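Local coordinates for regulatory protein SWI6 (Saccharomyces cerevisiae, PDB 1SW6) that serves as the shared subunit of the yeast transcription complexes SBF and MBF, which drive cell-cycle-dependent transcription, and is seen here as its ankyrin-repeat domain, at residues 202-207 with 226-231; 208-213 with 287-292; 219-224 with 296-301. One frame throughout, in Å; residues are numbered along the deposited sequence.

Contact 1 of 3, residues 202-207 with 226-231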
ATOM      1  N   ARG A 202      -5.001  17.170  10.678  1.00 39.34           N
ATOM      2  CA  ARG A 202      -5.444  17.327   9.301  1.00 37.45           C
ATOM      3  C   ARG A 202      -6.810  16.688   9.116  1.00 36.71           C
ATOM      4  O   ARG A 202      -7.043  15.541   9.518  1.00 36.23           O
ATOM      5  CB  ARG A 202      -4.426  16.717   8.341  1.00 36.59           C
ATOM      6  CG  ARG A 202      -3.257  17.648   8.105  1.00 37.86           C
ATOM      7  CD  ARG A 202      -2.120  16.984   7.355  1.00 40.81           C
ATOM      8  NE  ARG A 202      -1.105  17.969   6.993  1.00 42.93           N
ATOM      9  CZ  ARG A 202       0.028  17.675   6.368  1.00 45.38           C
ATOM     10  NH1 ARG A 202       0.293  16.414   6.040  1.00 44.59           N
ATOM     11  NH2 ARG A 202       0.890  18.646   6.062  1.00 46.51           N
ATOM     12  N   THR A 203      -7.717  17.446   8.513  1.00 35.18           N
ATOM     13  CA  THR A 203      -9.079  16.981   8.272  1.00 34.22           C
ATOM     14  C   THR A 203      -9.156  16.252   6.939  1.00 34.67           C
ATOM     15  O   THR A 203      -8.146  16.112   6.234  1.00 32.84           O
ATOM     16  CB  THR A 203     -10.039  18.166   8.225  1.00 35.01           C
ATOM     17  OG1 THR A 203      -9.862  18.873   6.986  1.00 33.81           O
ATOM     18  CG2 THR A 203      -9.733  19.119   9.389  1.00 32.14           C
ATOM     19  N   ILE A 204     -10.359  15.796   6.592  1.00 34.43           N
ATOM     20  CA  ILE A 204     -10.561  15.094   5.338  1.00 33.73           C
ATOM     21  C   ILE A 204     -10.253  16.037   4.172  1.00 33.69           C
ATOM     22  O   ILE A 204      -9.767  15.602   3.127  1.00 32.20           O
ATOM     23  CB  ILE A 204     -12.012  14.561   5.215  1.00 35.78           C
ATOM     24  CG1 ILE A 204     -12.149  13.726   3.939  1.00 37.67           C
ATOM     25  CG2 ILE A 204     -12.997  15.702   5.204  1.00 36.91           C
ATOM     26  CD1 ILE A 204     -11.398  12.393   4.024  1.00 39.35           C
ATOM     27  N   LEU A 205     -10.520  17.331   4.351  1.00 32.90           N
ATOM     28  CA  LEU A 205     -10.243  18.299   3.287  1.00 34.06           C
ATOM     29  C   LEU A 205      -8.757  18.479   3.072  1.00 32.73           C
ATOM     30  O   LEU A 205      -8.315  18.687   1.955  1.00 32.94           O
ATOM     31  CB  LEU A 205     -10.858  19.669   3.586  1.00 33.71           C
ATOM     32  CG  LEU A 205     -12.375  19.788   3.474  1.00 36.68           C
ATOM     33  CD1 LEU A 205     -12.794  21.260   3.612  1.00 35.83           C
ATOM     34  CD2 LEU A 205     -12.819  19.226   2.121  1.00 36.57           C
ATOM     35  N   HIS A 206      -7.974  18.418   4.143  1.00 33.90           N
ATOM     36  CA  HIS A 206      -6.533  18.584   3.988  1.00 34.24           C
ATOM     37  C   HIS A 206      -6.008  17.450   3.127  1.00 34.20           C
ATOM     38  O   HIS A 206      -5.189  17.665   2.245  1.00 34.21           O
ATOM     39  CB  HIS A 206      -5.817  18.552   5.340  1.00 33.18           C
ATOM     40  CG  HIS A 206      -5.864  19.846   6.086  1.00 33.28           C
ATOM     41  ND1 HIS A 206      -6.679  20.047   7.178  1.00 32.09           N
ATOM     42  CD2 HIS A 206      -5.178  21.003   5.908  1.00 33.43           C
ATOM     43  CE1 HIS A 206      -6.493  21.268   7.644  1.00 32.69           C
ATOM     44  NE2 HIS A 206      -5.587  21.869   6.892  1.00 33.11           N
ATOM     45  N   HIS A 207      -6.498  16.242   3.387  1.00 32.90           N
ATOM     46  CA  HIS A 207      -6.056  15.074   2.644  1.00 34.46           C
ATOM     47  C   HIS A 207      -6.489  15.099   1.186  1.00 33.37           C
ATOM     48  O   HIS A 207      -5.725  14.678   0.315  1.00 34.60           O
ATOM     49  CB  HIS A 207      -6.547  13.789   3.333  1.00 35.35           C
ATOM     50  CG  HIS A 207      -5.839  13.488   4.619  1.00 37.82           C
ATOM     51  ND1 HIS A 207      -4.522  13.076   4.668  1.00 38.96           N
ATOM     52  CD2 HIS A 207      -6.254  13.566   5.907  1.00 38.99           C
ATOM     53  CE1 HIS A 207      -4.159  12.917   5.928  1.00 40.25           C
ATOM     54  NE2 HIS A 207      -5.191  13.207   6.700  1.00 39.55           N
ATOM     55  N   ASP A 226     -16.027  18.088  -4.563  1.00 31.75           N
ATOM     56  CA  ASP A 226     -17.373  18.472  -4.988  1.00 32.42           C
ATOM     57  C   ASP A 226     -18.445  17.512  -4.483  1.00 31.60           C
ATOM     58  O   ASP A 226     -19.507  17.948  -4.067  1.00 32.09           O
ATOM     59  CB  ASP A 226     -17.457  18.597  -6.514  1.00 33.62           C
ATOM     60  CG  ASP A 226     -16.623  19.750  -7.054  1.00 36.96           C
ATOM     61  OD1 ASP A 226     -16.389  20.732  -6.311  1.00 35.49           O
ATOM     62  OD2 ASP A 226     -16.206  19.684  -8.228  1.00 37.89           O
ATOM     63  N   ILE A 227     -18.171  16.213  -4.521  1.00 32.27           N
ATOM     64  CA  ILE A 227     -19.135  15.231  -4.025  1.00 33.49           C
ATOM     65  C   ILE A 227     -19.397  15.458  -2.538  1.00 32.98           C
ATOM     66  O   ILE A 227     -20.531  15.366  -2.084  1.00 32.38           O
ATOM     67  CB  ILE A 227     -18.636  13.767  -4.204  1.00 34.86           C
ATOM     68  CG1 ILE A 227     -18.718  13.354  -5.674  1.00 34.90           C
ATOM     69  CG2 ILE A 227     -19.469  12.818  -3.354  1.00 34.49           C
ATOM     70  CD1 ILE A 227     -20.114  13.449  -6.250  1.00 33.66           C
ATOM     71  N   LEU A 228     -18.342  15.751  -1.779  1.00 32.15           N
ATOM     72  CA  LEU A 228     -18.489  15.991  -0.347  1.00 29.58           C
ATOM     73  C   LEU A 228     -19.394  17.205  -0.068  1.00 30.29           C
ATOM     74  O   LEU A 228     -20.295  17.137   0.777  1.00 27.35           O
ATOM     75  CB  LEU A 228     -17.111  16.212   0.295  1.00 30.85           C
ATOM     76  CG  LEU A 228     -17.090  16.586   1.785  1.00 31.99           C
ATOM     77  CD1 LEU A 228     -17.999  15.653   2.564  1.00 34.36           C
ATOM     78  CD2 LEU A 228     -15.676  16.503   2.327  1.00 34.06           C
ATOM     79  N   MET A 229     -19.150  18.312  -0.768  1.00 30.56           N
ATOM     80  CA  MET A 229     -19.965  19.512  -0.569  1.00 31.14           C
ATOM     81  C   MET A 229     -21.422  19.251  -0.985  1.00 32.26           C
ATOM     82  O   MET A 229     -22.352  19.592  -0.256  1.00 32.28           O
ATOM     83  CB  MET A 229     -19.386  20.691  -1.350  1.00 30.38           C
ATOM     84  CG  MET A 229     -18.019  21.167  -0.847  1.00 30.52           C
ATOM     85  SD  MET A 229     -18.039  21.661   0.909  1.00 34.36           S
ATOM     86  CE  MET A 229     -19.048  23.157   0.787  1.00 32.70           C
ATOM     87  N   GLY A 230     -21.619  18.633  -2.147  1.00 32.85           N
ATOM     88  CA  GLY A 230     -22.970  18.328  -2.583  1.00 31.50           C
ATOM     89  C   GLY A 230     -23.687  17.412  -1.598  1.00 32.62           C
ATOM     90  O   GLY A 230     -24.875  17.603  -1.301  1.00 31.87           O
ATOM     91  N   TRP A 231     -22.966  16.420  -1.076  1.00 32.92           N
ATOM     92  CA  TRP A 231     -23.542  15.463  -0.124  1.00 33.16           C
ATOM     93  C   TRP A 231     -24.056  16.170   1.129  1.00 34.33           C
ATOM     94  O   TRP A 231     -25.136  15.852   1.636  1.00 32.80           O
ATOM     95  CB  TRP A 231     -22.499  14.414   0.292  1.00 31.40           C
ATOM     96  CG  TRP A 231     -23.051  13.327   1.212  1.00 30.41           C
ATOM     97  CD1 TRP A 231     -23.633  12.144   0.837  1.00 30.05           C
ATOM     98  CD2 TRP A 231     -23.077  13.348   2.643  1.00 29.20           C
ATOM     99  NE1 TRP A 231     -24.015  11.431   1.951  1.00 30.01           N
ATOM    100  CE2 TRP A 231     -23.687  12.148   3.071  1.00 28.78           C
ATOM    101  CE3 TRP A 231     -22.643  14.265   3.610  1.00 30.67           C
ATOM    102  CZ2 TRP A 231     -23.872  11.840   4.424  1.00 30.22           C
ATOM    103  CZ3 TRP A 231     -22.825  13.959   4.959  1.00 31.49           C
ATOM    104  CH2 TRP A 231     -23.438  12.753   5.351  1.00 31.20           C
TER
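Leu228 reaches from helix 218-234 to Ile204 and Leu205 in the first turn of helix 204-212, joining two helices of one ankyrin repeat, the third. Followed outward, the Leu228 side chain leaves its helix with CB directed at the opposite segment. Its CG stands anti to the backbone N (chi1 175°), which carries the branch across the gap between the helices. There the chain forks, and of its two methyls CD2 does the touching: it lies 4.0 Å from Ile204 CG2 and, equally, 4.0 Å from Leu205 CD2, with the leucine slanting across each partner. One methyl thus bridges two consecutive residues, although the nearest CA atoms, those of Leu205 and Leu228, remain 9.3 Å apart. Met275 of helix 268-276, in the same repeat, packs on both Ile204 and Leu205 and extends this small apolar patch.

The helix start that presents Ile204 and Leu205 is a Thr-Ile-Leu-His version of the TPLH signature of ankyrin repeats. Thr203 is the N-cap and forms a capping box with His206, while a weak bond from Leu205 N to Thr203 OG1 spans 3.1 Å. His206 NE2 bonds to the backbone oxygen of Asp284 in the following repeat. A second bond to the imidazole, which together with the first probably fixes the ring's rotation, is internal to the box: His206 ND1 accepts from Thr203 N at 3.1 Å, nearly straight at 165°, the donor lying 17° out of the ring plane.

Contact 2 of 3, residues 208-213 with 287-292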
ATOM      1  N   ILE A 208      -7.695  15.594   0.908  1.00 32.33           N
ATOM      2  CA  ILE A 208      -8.178  15.665  -0.470  1.00 31.08           C
ATOM      3  C   ILE A 208      -7.201  16.541  -1.252  1.00 32.92           C
ATOM      4  O   ILE A 208      -6.701  16.160  -2.313  1.00 30.29           O
ATOM      5  CB  ILE A 208      -9.600  16.281  -0.555  1.00 30.21           C
ATOM      6  CG1 ILE A 208     -10.628  15.321   0.066  1.00 31.28           C
ATOM      7  CG2 ILE A 208      -9.944  16.593  -2.011  1.00 29.32           C
ATOM      8  CD1 ILE A 208     -12.057  15.771  -0.064  1.00 26.31           C
ATOM      9  N   ILE A 209      -6.922  17.717  -0.705  1.00 32.60           N
ATOM     10  CA  ILE A 209      -5.997  18.633  -1.334  1.00 34.72           C
ATOM     11  C   ILE A 209      -4.598  18.035  -1.452  1.00 34.90           C
ATOM     12  O   ILE A 209      -3.972  18.156  -2.496  1.00 33.86           O
ATOM     13  CB  ILE A 209      -5.954  19.960  -0.559  1.00 35.45           C
ATOM     14  CG1 ILE A 209      -7.008  20.916  -1.132  1.00 36.28           C
ATOM     15  CG2 ILE A 209      -4.571  20.580  -0.639  1.00 37.97           C
ATOM     16  CD1 ILE A 209      -8.427  20.404  -1.059  1.00 36.30           C
ATOM     17  N   ILE A 210      -4.101  17.389  -0.396  1.00 36.72           N
ATOM     18  CA  ILE A 210      -2.768  16.787  -0.476  1.00 38.78           C
ATOM     19  C   ILE A 210      -2.726  15.830  -1.664  1.00 38.74           C
ATOM     20  O   ILE A 210      -1.734  15.752  -2.389  1.00 39.71           O
ATOM     21  CB  ILE A 210      -2.405  15.976   0.790  1.00 38.72           C
ATOM     22  CG1 ILE A 210      -2.214  16.901   1.989  1.00 39.72           C
ATOM     23  CG2 ILE A 210      -1.133  15.179   0.541  1.00 39.89           C
ATOM     24  CD1 ILE A 210      -1.108  17.891   1.831  1.00 41.67           C
ATOM     25  N   THR A 211      -3.821  15.106  -1.861  1.00 38.54           N
ATOM     26  CA  THR A 211      -3.913  14.148  -2.953  1.00 38.27           C
ATOM     27  C   THR A 211      -3.941  14.831  -4.308  1.00 38.20           C
ATOM     28  O   THR A 211      -3.328  14.354  -5.268  1.00 38.68           O
ATOM     29  CB  THR A 211      -5.172  13.267  -2.819  1.00 37.88           C
ATOM     30  OG1 THR A 211      -5.020  12.385  -1.706  1.00 36.54           O
ATOM     31  CG2 THR A 211      -5.387  12.449  -4.063  1.00 39.64           C
ATOM     32  N   SER A 212      -4.661  15.940  -4.392  1.00 37.54           N
ATOM     33  CA  SER A 212      -4.769  16.675  -5.646  1.00 38.77           C
ATOM     34  C   SER A 212      -3.390  17.010  -6.229  1.00 39.50           C
ATOM     35  O   SER A 212      -3.259  17.255  -7.427  1.00 39.09           O
ATOM     36  CB  SER A 212      -5.544  17.976  -5.433  1.00 37.44           C
ATOM     37  OG  SER A 212      -4.753  18.910  -4.718  1.00 36.24           O
ATOM     38  N   GLY A 213      -2.371  17.021  -5.378  1.00 41.09           N
ATOM     39  CA  GLY A 213      -1.030  17.340  -5.837  1.00 44.33           C
ATOM     40  C   GLY A 213      -0.270  16.175  -6.452  1.00 45.65           C
ATOM     41  O   GLY A 213       0.697  16.384  -7.190  1.00 45.61           O
ATOM     42  N   LEU A 287      -6.546  25.293   1.854  1.00 35.75           N
ATOM     43  CA  LEU A 287      -6.313  26.280   0.805  1.00 35.40           C
ATOM     44  C   LEU A 287      -4.840  26.686   0.721  1.00 35.62           C
ATOM     45  O   LEU A 287      -4.306  26.871  -0.374  1.00 33.81           O
ATOM     46  CB  LEU A 287      -7.162  27.533   1.049  1.00 34.15           C
ATOM     47  CG  LEU A 287      -6.937  28.672   0.059  1.00 35.51           C
ATOM     48  CD1 LEU A 287      -7.280  28.202  -1.360  1.00 34.54           C
ATOM     49  CD2 LEU A 287      -7.782  29.878   0.467  1.00 33.39           C
ATOM     50  N   ASN A 288      -4.196  26.836   1.880  1.00 37.29           N
ATOM     51  CA  ASN A 288      -2.787  27.237   1.933  1.00 38.35           C
ATOM     52  C   ASN A 288      -1.883  26.128   1.386  1.00 38.23           C
ATOM     53  O   ASN A 288      -0.869  26.406   0.752  1.00 39.03           O
ATOM     54  CB  ASN A 288      -2.382  27.600   3.368  1.00 38.08           C
ATOM     55  CG  ASN A 288      -1.304  28.690   3.410  1.00 40.30           C
ATOM     56  OD1 ASN A 288      -0.762  29.070   2.376  1.00 40.17           O
ATOM     57  ND2 ASN A 288      -0.991  29.187   4.608  1.00 39.07           N
ATOM     58  N   ILE A 289      -2.247  24.872   1.643  1.00 38.68           N
ATOM     59  CA  ILE A 289      -1.497  23.725   1.136  1.00 37.28           C
ATOM     60  C   ILE A 289      -1.687  23.700  -0.379  1.00 37.76           C
ATOM     61  O   ILE A 289      -0.756  23.422  -1.140  1.00 37.89           O
ATOM     62  CB  ILE A 289      -2.042  22.399   1.723  1.00 38.76           C
ATOM     63  CG1 ILE A 289      -1.611  22.259   3.189  1.00 38.11           C
ATOM     64  CG2 ILE A 289      -1.585  21.211   0.870  1.00 37.57           C
ATOM     65  CD1 ILE A 289      -2.261  21.101   3.915  1.00 37.54           C
ATOM     66  N   ALA A 290      -2.904  24.003  -0.811  1.00 36.16           N
ATOM     67  CA  ALA A 290      -3.233  24.010  -2.225  1.00 36.10           C
ATOM     68  C   ALA A 290      -2.524  25.130  -2.991  1.00 36.57           C
ATOM     69  O   ALA A 290      -2.111  24.938  -4.130  1.00 33.83           O
ATOM     70  CB  ALA A 290      -4.758  24.135  -2.406  1.00 35.76           C
ATOM     71  N   ALA A 291      -2.405  26.303  -2.375  1.00 37.86           N
ATOM     72  CA  ALA A 291      -1.751  27.433  -3.032  1.00 39.72           C
ATOM     73  C   ALA A 291      -0.291  27.101  -3.311  1.00 41.20           C
ATOM     74  O   ALA A 291       0.266  27.511  -4.327  1.00 41.72           O
ATOM     75  CB  ALA A 291      -1.851  28.687  -2.157  1.00 39.76           C
ATOM     76  N   ARG A 292       0.321  26.349  -2.402  1.00 43.06           N
ATOM     77  CA  ARG A 292       1.714  25.948  -2.544  1.00 46.23           C
ATOM     78  C   ARG A 292       1.924  24.877  -3.613  1.00 47.75           C
ATOM     79  O   ARG A 292       2.993  24.812  -4.225  1.00 46.40           O
ATOM     80  CB  ARG A 292       2.250  25.450  -1.205  1.00 47.68           C
ATOM     81  CG  ARG A 292       3.128  26.445  -0.488  1.00 50.16           C
ATOM     82  CD  ARG A 292       3.507  25.921   0.870  1.00 52.33           C
ATOM     83  NE  ARG A 292       2.466  26.197   1.852  1.00 54.62           N
ATOM     84  CZ  ARG A 292       2.031  25.324   2.754  1.00 54.33           C
ATOM     85  NH1 ARG A 292       2.540  24.099   2.808  1.00 53.95           N
ATOM     86  NH2 ARG A 292       1.080  25.682   3.601  1.00 54.58           N
TER
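Apolar packing carries this contact, with Ile209 and Ile210 on one helix facing Ile289 and Ala290 on the other. Ile289 CG2 is the focus: Ile209 CG2 lies 3.4 Å from it, and the Ile210 CD1 methyl approaches the same carbon to 3.5 Å. Both spacings are below usual van der Waals contact, so Ile289 CG2 is pressed by two methyls that do not touch each other. In Ile289 a chi1 of -74° sets CG1 beside the backbone N and leaves CG2 anti to it, directing that methyl at the neighbouring helix, while CG1 carries CD1 to within 4.0 Å of Ile210 CD1. Each of the two isoleucines of helix 204-212 meets Ile289 at a slant. Ile209 also covers Ala290: its CG2 is 4.0 Å from Ala290 CB and 3.8 Å from Ala290 N. The small alanine permits a close backbone approach, with the CA atoms of Ile209 and Ala290 6.1 Å apart. Ile209 also packs on Ile298 and Leu302 of helix 296-304.

Polar groups act around this apolar seam, through partners elsewhere in the chain. Thr211 OG1 bonds to the backbone oxygen of Val172 in the second repeat, and Asn288 ND2 to Leu317 O in the fifth. Arg292 NH2 makes a salt bridge with Asp284.

As for the backbones, the two short helical segments run almost exactly parallel, at 5°, with axes 9.2 Å apart. Side-by-side packing of equivalent first helices from successive repeats, here the third and fourth, is one of the contacts that stack ankyrin repeats into an elongated array.

Contact 3 of 3, residues 219-224 with 296-301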
ATOM      1  N   ALA A 219      -7.868  14.812 -10.860  1.00 40.69           N
ATOM      2  CA  ALA A 219      -9.284  14.615 -11.159  1.00 38.87           C
ATOM      3  C   ALA A 219     -10.036  14.036  -9.959  1.00 37.33           C
ATOM      4  O   ALA A 219     -11.100  14.537  -9.592  1.00 36.61           O
ATOM      5  CB  ALA A 219      -9.440  13.696 -12.361  1.00 38.91           C
ATOM      6  N   ALA A 220      -9.476  12.992  -9.347  1.00 34.98           N
ATOM      7  CA  ALA A 220     -10.095  12.354  -8.183  1.00 34.14           C
ATOM      8  C   ALA A 220     -10.346  13.340  -7.043  1.00 32.82           C
ATOM      9  O   ALA A 220     -11.428  13.372  -6.464  1.00 32.94           O
ATOM     10  CB  ALA A 220      -9.221  11.205  -7.686  1.00 32.29           C
ATOM     11  N   ALA A 221      -9.343  14.145  -6.718  1.00 32.80           N
ATOM     12  CA  ALA A 221      -9.488  15.106  -5.630  1.00 33.09           C
ATOM     13  C   ALA A 221     -10.555  16.160  -5.922  1.00 33.09           C
ATOM     14  O   ALA A 221     -11.280  16.584  -5.020  1.00 34.36           O
ATOM     15  CB  ALA A 221      -8.150  15.773  -5.334  1.00 31.16           C
ATOM     16  N   LYS A 222     -10.656  16.594  -7.169  1.00 34.95           N
ATOM     17  CA  LYS A 222     -11.666  17.583  -7.514  1.00 35.92           C
ATOM     18  C   LYS A 222     -13.018  16.915  -7.272  1.00 35.63           C
ATOM     19  O   LYS A 222     -13.920  17.486  -6.658  1.00 34.39           O
ATOM     20  CB  LYS A 222     -11.539  17.974  -8.986  1.00 39.47           C
ATOM     21  CG  LYS A 222     -12.577  18.990  -9.486  1.00 42.30           C
ATOM     22  CD  LYS A 222     -12.293  20.382  -8.936  1.00 43.82           C
ATOM     23  CE  LYS A 222     -12.995  21.462  -9.753  1.00 45.44           C
ATOM     24  NZ  LYS A 222     -14.483  21.338  -9.747  1.00 47.95           N
ATOM     25  N   TYR A 223     -13.137  15.686  -7.756  1.00 35.08           N
ATOM     26  CA  TYR A 223     -14.359  14.903  -7.621  1.00 33.41           C
ATOM     27  C   TYR A 223     -14.753  14.701  -6.162  1.00 32.71           C
ATOM     28  O   TYR A 223     -15.917  14.883  -5.790  1.00 34.33           O
ATOM     29  CB  TYR A 223     -14.151  13.547  -8.288  1.00 33.14           C
ATOM     30  CG  TYR A 223     -15.294  12.571  -8.133  1.00 33.09           C
ATOM     31  CD1 TYR A 223     -16.380  12.599  -9.004  1.00 32.68           C
ATOM     32  CD2 TYR A 223     -15.251  11.572  -7.158  1.00 32.73           C
ATOM     33  CE1 TYR A 223     -17.393  11.650  -8.922  1.00 34.15           C
ATOM     34  CE2 TYR A 223     -16.262  10.616  -7.066  1.00 36.06           C
ATOM     35  CZ  TYR A 223     -17.325  10.661  -7.960  1.00 34.88           C
ATOM     36  OH  TYR A 223     -18.281   9.676  -7.933  1.00 40.21           O
ATOM     37  N   TYR A 224     -13.782  14.315  -5.334  1.00 31.64           N
ATOM     38  CA  TYR A 224     -14.033  14.087  -3.914  1.00 31.15           C
ATOM     39  C   TYR A 224     -14.541  15.355  -3.224  1.00 30.93           C
ATOM     40  O   TYR A 224     -15.526  15.323  -2.473  1.00 30.59           O
ATOM     41  CB  TYR A 224     -12.747  13.583  -3.233  1.00 30.22           C
ATOM     42  CG  TYR A 224     -12.329  12.184  -3.661  1.00 27.82           C
ATOM     43  CD1 TYR A 224     -10.994  11.811  -3.655  1.00 28.61           C
ATOM     44  CD2 TYR A 224     -13.281  11.230  -4.055  1.00 29.23           C
ATOM     45  CE1 TYR A 224     -10.592  10.514  -4.035  1.00 28.49           C
ATOM     46  CE2 TYR A 224     -12.897   9.930  -4.443  1.00 29.16           C
ATOM     47  CZ  TYR A 224     -11.549   9.585  -4.432  1.00 30.30           C
ATOM     48  OH  TYR A 224     -11.146   8.332  -4.840  1.00 30.43           O
ATOM     49  N   ILE A 296      -3.983  25.196  -9.903  1.00 56.62           N
ATOM     50  CA  ILE A 296      -5.013  26.229  -9.893  1.00 56.59           C
ATOM     51  C   ILE A 296      -6.450  25.706  -9.874  1.00 55.43           C
ATOM     52  O   ILE A 296      -7.348  26.356  -9.329  1.00 54.85           O
ATOM     53  CB  ILE A 296      -4.862  27.172 -11.107  1.00 58.07           C
ATOM     54  CG1 ILE A 296      -5.868  28.321 -11.002  1.00 59.58           C
ATOM     55  CG2 ILE A 296      -5.089  26.395 -12.401  1.00 59.26           C
ATOM     56  CD1 ILE A 296      -5.741  29.367 -12.090  1.00 61.25           C
ATOM     57  N   SER A 297      -6.669  24.542 -10.474  1.00 52.99           N
ATOM     58  CA  SER A 297      -7.999  23.955 -10.526  1.00 51.08           C
ATOM     59  C   SER A 297      -8.675  23.848  -9.155  1.00 48.22           C
ATOM     60  O   SER A 297      -9.767  24.371  -8.959  1.00 47.18           O
ATOM     61  CB  SER A 297      -7.927  22.571 -11.171  1.00 52.12           C
ATOM     62  OG  SER A 297      -9.154  21.877 -11.015  1.00 55.74           O
ATOM     63  N   ILE A 298      -8.022  23.178  -8.208  1.00 45.19           N
ATOM     64  CA  ILE A 298      -8.599  22.998  -6.887  1.00 43.44           C
ATOM     65  C   ILE A 298      -8.507  24.266  -6.022  1.00 42.25           C
ATOM     66  O   ILE A 298      -9.278  24.439  -5.083  1.00 39.85           O
ATOM     67  CB  ILE A 298      -7.968  21.759  -6.186  1.00 45.10           C
ATOM     68  CG1 ILE A 298      -8.909  21.245  -5.099  1.00 44.74           C
ATOM     69  CG2 ILE A 298      -6.608  22.099  -5.613  1.00 46.00           C
ATOM     70  CD1 ILE A 298      -8.599  19.840  -4.658  1.00 45.57           C
ATOM     71  N   VAL A 299      -7.584  25.166  -6.357  1.00 40.44           N
ATOM     72  CA  VAL A 299      -7.460  26.425  -5.626  1.00 38.85           C
ATOM     73  C   VAL A 299      -8.731  27.247  -5.876  1.00 38.53           C
ATOM     74  O   VAL A 299      -9.331  27.784  -4.942  1.00 37.31           O
ATOM     75  CB  VAL A 299      -6.260  27.259  -6.114  1.00 38.21           C
ATOM     76  CG1 VAL A 299      -6.327  28.666  -5.511  1.00 37.10           C
ATOM     77  CG2 VAL A 299      -4.965  26.573  -5.740  1.00 37.57           C
ATOM     78  N   ASP A 300      -9.131  27.349  -7.141  1.00 38.31           N
ATOM     79  CA  ASP A 300     -10.328  28.102  -7.502  1.00 39.63           C
ATOM     80  C   ASP A 300     -11.592  27.461  -6.944  1.00 38.39           C
ATOM     81  O   ASP A 300     -12.486  28.162  -6.486  1.00 37.40           O
ATOM     82  CB  ASP A 300     -10.444  28.235  -9.022  1.00 42.65           C
ATOM     83  CG  ASP A 300      -9.426  29.210  -9.606  1.00 48.53           C
ATOM     84  OD1 ASP A 300      -9.368  29.322 -10.851  1.00 49.70           O
ATOM     85  OD2 ASP A 300      -8.686  29.865  -8.827  1.00 49.36           O
ATOM     86  N   ALA A 301     -11.671  26.133  -6.983  1.00 36.83           N
ATOM     87  CA  ALA A 301     -12.852  25.451  -6.451  1.00 36.10           C
ATOM     88  C   ALA A 301     -13.023  25.811  -4.970  1.00 35.67           C
ATOM     89  O   ALA A 301     -14.122  26.159  -4.530  1.00 34.32           O
ATOM     90  CB  ALA A 301     -12.714  23.956  -6.617  1.00 34.45           C
TER
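Segments 219-224 and 296-301 run side by side in the same direction, their axes 10.3 Å apart and inclined by only 9°, and Lys222 and Ile298 bring their CA atoms within 6.3 Å. They belong to the second helices of the third and fourth ankyrin repeats, so this is the stacking of outer helices between neighbouring repeats.

Toward the interior, Ile298 stretches its CG1 branch out, with CG1 anti to the backbone N (chi1 -158°), until CD1 meets Ala221 CB at 4.1 Å. Both residues also pack on helix 204-212, Ala221 against Ile208 and Ser212, and Ile298 against Ile209 and Ser212.

Nearer the surface, Lys222 extends its aliphatic chain between the two helices. A bend at chi2 (73°) directs Lys222 CD and CE past Ser297 OG, each about 4.1 Å from it. A second bend, at chi4 (62°), turns NZ toward Asp226, one turn further along its own helix, where it forms a salt bridge. Lys222 CE, the carbon before the ammonium group, lies 4.0 Å from Ala301 CB.

In the fold
Contact 1 lies within the third ankyrin repeat, where it joins helix 204-212 to helix 218-234; contacts 2 and 3 join those same two helices, in turn, to helices 286-293 and 296-304 of the fourth. Along the chain come 202-207, 208-213, 219-224 and 226-231 in the third repeat, then 287-292 and 296-301 in the fourth. The centres of contacts 1 and 2 are about 12 Å apart, and those of contacts 2 and 3 about 9 Å. The last two merge where Ile209 CD1 meets Ile298 CD1 at 3.6 Å, and contact 1 touches contact 2 through His206 CD2 and Ile289 CD1. Packing within a repeat thus runs continuously into packing between repeats.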